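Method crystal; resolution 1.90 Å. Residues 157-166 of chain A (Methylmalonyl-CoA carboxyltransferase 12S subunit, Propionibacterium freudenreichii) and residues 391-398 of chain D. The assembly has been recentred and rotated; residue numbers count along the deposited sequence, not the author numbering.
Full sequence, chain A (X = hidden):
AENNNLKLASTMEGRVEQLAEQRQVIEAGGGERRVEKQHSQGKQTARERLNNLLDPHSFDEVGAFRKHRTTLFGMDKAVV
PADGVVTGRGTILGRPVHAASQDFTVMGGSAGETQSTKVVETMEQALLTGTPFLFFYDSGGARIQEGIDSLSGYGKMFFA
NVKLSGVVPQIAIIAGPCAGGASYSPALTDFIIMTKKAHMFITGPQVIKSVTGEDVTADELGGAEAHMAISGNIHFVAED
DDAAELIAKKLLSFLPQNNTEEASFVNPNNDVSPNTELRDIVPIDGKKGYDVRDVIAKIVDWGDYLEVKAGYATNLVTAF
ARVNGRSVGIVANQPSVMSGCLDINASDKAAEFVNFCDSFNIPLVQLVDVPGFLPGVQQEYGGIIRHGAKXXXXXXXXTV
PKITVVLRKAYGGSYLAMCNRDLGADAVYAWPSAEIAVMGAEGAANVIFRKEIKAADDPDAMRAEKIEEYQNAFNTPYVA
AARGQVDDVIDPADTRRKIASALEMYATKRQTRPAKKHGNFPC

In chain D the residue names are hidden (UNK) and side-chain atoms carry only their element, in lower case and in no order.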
# COMPACT_ATOMS: atom_id res chain seq x y z
N MET A 157 28.86 11.57 3.93
CA MET A 157 28.14 12.68 4.52
C MET A 157 27.17 13.26 3.52
O MET A 157 26.01 13.48 3.85
CB MET A 157 29.09 13.78 4.99
CG MET A 157 28.39 14.92 5.73
SD MET A 157 29.55 16.13 6.41
CE MET A 157 30.53 15.07 7.55
N PHE A 158 27.64 13.52 2.30
CA PHE A 158 26.78 14.08 1.27
C PHE A 158 25.60 13.15 0.99
O PHE A 158 24.47 13.62 0.83
CB PHE A 158 27.56 14.34 -0.03
CG PHE A 158 28.75 15.26 0.13
CD1 PHE A 158 28.78 16.23 1.14
CD2 PHE A 158 29.84 15.17 -0.74
CE1 PHE A 158 29.86 17.10 1.28
CE2 PHE A 158 30.94 16.03 -0.60
CZ PHE A 158 30.95 17.00 0.41
N PHE A 159 25.87 11.85 0.92
CA PHE A 159 24.81 10.89 0.65
C PHE A 159 23.78 10.96 1.77
O PHE A 159 22.58 10.92 1.50
CB PHE A 159 25.40 9.47 0.53
CG PHE A 159 24.37 8.42 0.16
CD1 PHE A 159 23.65 7.75 1.15
CD2 PHE A 159 24.10 8.13 -1.18
CE1 PHE A 159 22.69 6.80 0.81
CE2 PHE A 159 23.13 7.17 -1.53
CZ PHE A 159 22.42 6.51 -0.53
N ALA A 160 24.25 11.06 3.01
CA ALA A 160 23.37 11.15 4.18
C ALA A 160 22.52 12.43 4.16
O ALA A 160 21.33 12.39 4.50
CB ALA A 160 24.20 11.12 5.45
N ASN A 161 23.13 13.56 3.79
CA ASN A 161 22.38 14.81 3.72
C ASN A 161 21.20 14.61 2.78
O ASN A 161 20.07 15.04 3.06
CB ASN A 161 23.25 15.96 3.17
CG ASN A 161 24.22 16.53 4.20
OD1 ASN A 161 25.42 16.57 3.97
ND2 ASN A 161 23.69 16.99 5.34
N VAL A 162 21.45 13.96 1.64
CA VAL A 162 20.39 13.77 0.67
C VAL A 162 19.36 12.79 1.19
O VAL A 162 18.15 12.96 0.96
CB VAL A 162 20.93 13.29 -0.70
CG1 VAL A 162 19.77 13.11 -1.70
CG2 VAL A 162 21.93 14.31 -1.25
N LYS A 163 19.83 11.77 1.90
CA LYS A 163 18.92 10.77 2.45
C LYS A 163 17.93 11.44 3.41
O LYS A 163 16.74 11.09 3.45
CB LYS A 163 19.73 9.69 3.17
CG LYS A 163 18.95 8.43 3.53
CD LYS A 163 19.83 7.50 4.35
CE LYS A 163 19.08 6.25 4.77
NZ LYS A 163 19.92 5.37 5.64
N LEU A 164 18.42 12.41 4.18
CA LEU A 164 17.59 13.13 5.13
C LEU A 164 16.77 14.25 4.51
O LEU A 164 15.77 14.68 5.09
CB LEU A 164 18.45 13.74 6.26
CG LEU A 164 18.73 12.89 7.49
CD1 LEU A 164 19.66 11.71 7.11
CD2 LEU A 164 19.40 13.76 8.57
N SER A 165 17.19 14.71 3.33
CA SER A 165 16.52 15.82 2.66
C SER A 165 15.02 15.63 2.51
O SER A 165 14.56 14.65 1.90
CB SER A 165 17.16 16.08 1.29
OG SER A 165 16.69 17.29 0.73
N GLY A 166 14.26 16.57 3.06
CA GLY A 166 12.81 16.49 2.98
C GLY A 166 12.16 15.54 3.98
O GLY A 166 10.93 15.36 3.93
N UNK D 391 24.69 17.85 -8.58
CA UNK D 391 25.22 16.56 -9.04
C UNK D 391 25.25 15.55 -7.90
O UNK D 391 24.92 14.38 -8.07
c UNK D 391 26.67 17.42 -10.99
c UNK D 391 28.77 15.92 -12.12
s UNK D 391 28.36 17.60 -11.68
c UNK D 391 26.63 16.73 -9.63
N UNK D 392 25.66 16.01 -6.72
CA UNK D 392 25.74 15.15 -5.55
C UNK D 392 24.34 14.70 -5.14
O UNK D 392 24.14 13.55 -4.75
c UNK D 392 26.39 15.90 -4.39
c UNK D 392 28.74 15.07 -4.51
c UNK D 392 27.85 16.31 -4.57
c UNK D 392 28.24 17.32 -3.49
N UNK D 393 23.39 15.62 -5.23
CA UNK D 393 22.00 15.32 -4.89
C UNK D 393 21.41 14.31 -5.89
O UNK D 393 20.91 13.26 -5.49
o UNK D 393 15.75 15.71 -3.47
c UNK D 393 21.17 16.61 -4.92
c UNK D 393 19.72 16.41 -4.53
c UNK D 393 19.26 16.73 -3.25
c UNK D 393 17.06 15.93 -3.81
c UNK D 393 18.82 15.84 -5.43
c UNK D 393 17.94 16.49 -2.88
c UNK D 393 17.50 15.60 -5.08
N UNK D 394 21.49 14.65 -7.17
CA UNK D 394 20.95 13.79 -8.22
C UNK D 394 21.46 12.36 -8.12
O UNK D 394 20.67 11.42 -8.15
c UNK D 394 21.27 14.38 -9.60
N UNK D 395 22.78 12.17 -7.99
CA UNK D 395 23.32 10.83 -7.88
C UNK D 395 22.95 10.15 -6.56
O UNK D 395 22.66 8.95 -6.54
c UNK D 395 24.85 10.81 -8.04
c UNK D 395 25.45 9.73 -11.66
c UNK D 395 26.12 11.84 -9.97
o UNK D 395 26.70 10.76 -13.42
c UNK D 395 26.58 11.82 -11.29
c UNK D 395 24.99 9.76 -10.35
c UNK D 395 26.25 10.77 -12.12
c UNK D 395 25.32 10.81 -9.48
N UNK D 396 22.94 10.91 -5.46
CA UNK D 396 22.61 10.35 -4.14
C UNK D 396 21.16 9.88 -4.04
O UNK D 396 20.84 8.95 -3.30
c UNK D 396 22.86 11.38 -3.04
o UNK D 396 24.25 11.64 -2.87
N UNK D 397 20.29 10.56 -4.78
CA UNK D 397 18.87 10.25 -4.80
C UNK D 397 18.53 9.15 -5.80
O UNK D 397 17.56 8.40 -5.60
c UNK D 397 16.66 11.30 -5.49
o UNK D 397 15.05 13.00 -5.22
o UNK D 397 16.41 13.16 -6.95
c UNK D 397 15.99 12.58 -5.92
c UNK D 397 18.10 11.52 -5.14
N UNK D 398 19.32 9.05 -6.87
CA UNK D 398 19.08 8.05 -7.92
C UNK D 398 19.13 6.62 -7.43
O UNK D 398 20.01 6.23 -6.65
c UNK D 398 20.09 8.25 -9.07
O HOH W 1 20.94 9.55 -0.46
O HOH W 2 16.19 13.21 -1.17

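Position 391 of chain D carries three carbons and one sulfur in an unbranched chain, with the sulfur third and a carbon closing the row. None of these atoms comes within reach of the chain A stretch. A thioether of that length is methionine, and Met D391 is a bystander to this contact.

Position 392 has four carbons that fork at the second. Its CA-to-CB bond points toward the chain A stretch, and one terminal carbon lies over the face of the Phe A158 ring. The fork is the pattern of leucine rather than isoleucine, which would branch at CB. The terminal methyl CD1 of Leu D392 lies 3.8 Å from CD2 of Phe A158. It stands over the ring centroid, 27° off the normal, in a CH-pi contact.

Position 393 shows one carbon, then a six-carbon ring bearing a single oxygen. CB sets off sideways, but the ring comes nearer, with Val A162 over one face and the hydroxyl of Ser A165 at the edge. Such a ring defines tyrosine. CG1 of Val A162 is 4.0 Å from CD1 of Tyr D393 and lies 19° off the ring normal, a second CH-pi contact, while OG of Ser A165 is 3.9 Å from CE1 of Tyr D393.

Position 394 has a lone side-chain carbon, and its CA-to-CB bond points away from the chain A stretch. It is alanine, and Ala D394 makes no contact with that stretch.

Position 395 again has one carbon and a six-carbon ring with one oxygen, and its end leads away from the chain A stretch. It is tyrosine; the hydroxyl of Tyr D395 is hydrogen-bonded elsewhere in the structure.

Position 396 has one carbon followed by one oxygen, and the carbon packs against Val A162. This is serine. CB of Ser D396 lies 3.6 Å from CG2 of Val A162. OG of Ser D396 donates to O of Leu D392 at 2.7 Å, one helical turn back, so the hydroxyl is satisfied within its own helix. The backbone O of Ser D396 is 3.4 Å from CE2 of Phe A159, an oblique approach to the ring.

Position 397 has three carbons, the third carrying two oxygens, and its first carbon skirts Val A162. A carboxylate at that length is glutamate. CB of Glu D397 is 4.1 Å from CG1 of Val A162; its carboxylate forms no hydrogen bond or salt bridge to the chain A stretch.

Position 398 has one side-chain carbon, out of reach of the chain A stretch, so it is alanine. Ala D398 is the first residue after the helix to leave helical phi/psi.

The contact is a crossing of two helices, their axes inclined by 72°. CA of Phe A159 and CA of Ser D396 are 5.3 Å apart, and Val A162 packs against both Ser D396 and Tyr D393. No direct hydrogen bond crosses between the stretches. Instead, water 1 donates to O of Phe A159 and O of Ser D396, each at 2.9 Å; water 2 donates to O of Val A162 at 2.9 Å and makes a weak bond to OH of Tyr D393 at 3.4 Å. The two stretches bury 373 Å² of surface, both sides summed; apolar packing and CH-pi contacts are supplemented by bridging water.

Chain D (391-398) MLYAYSEA
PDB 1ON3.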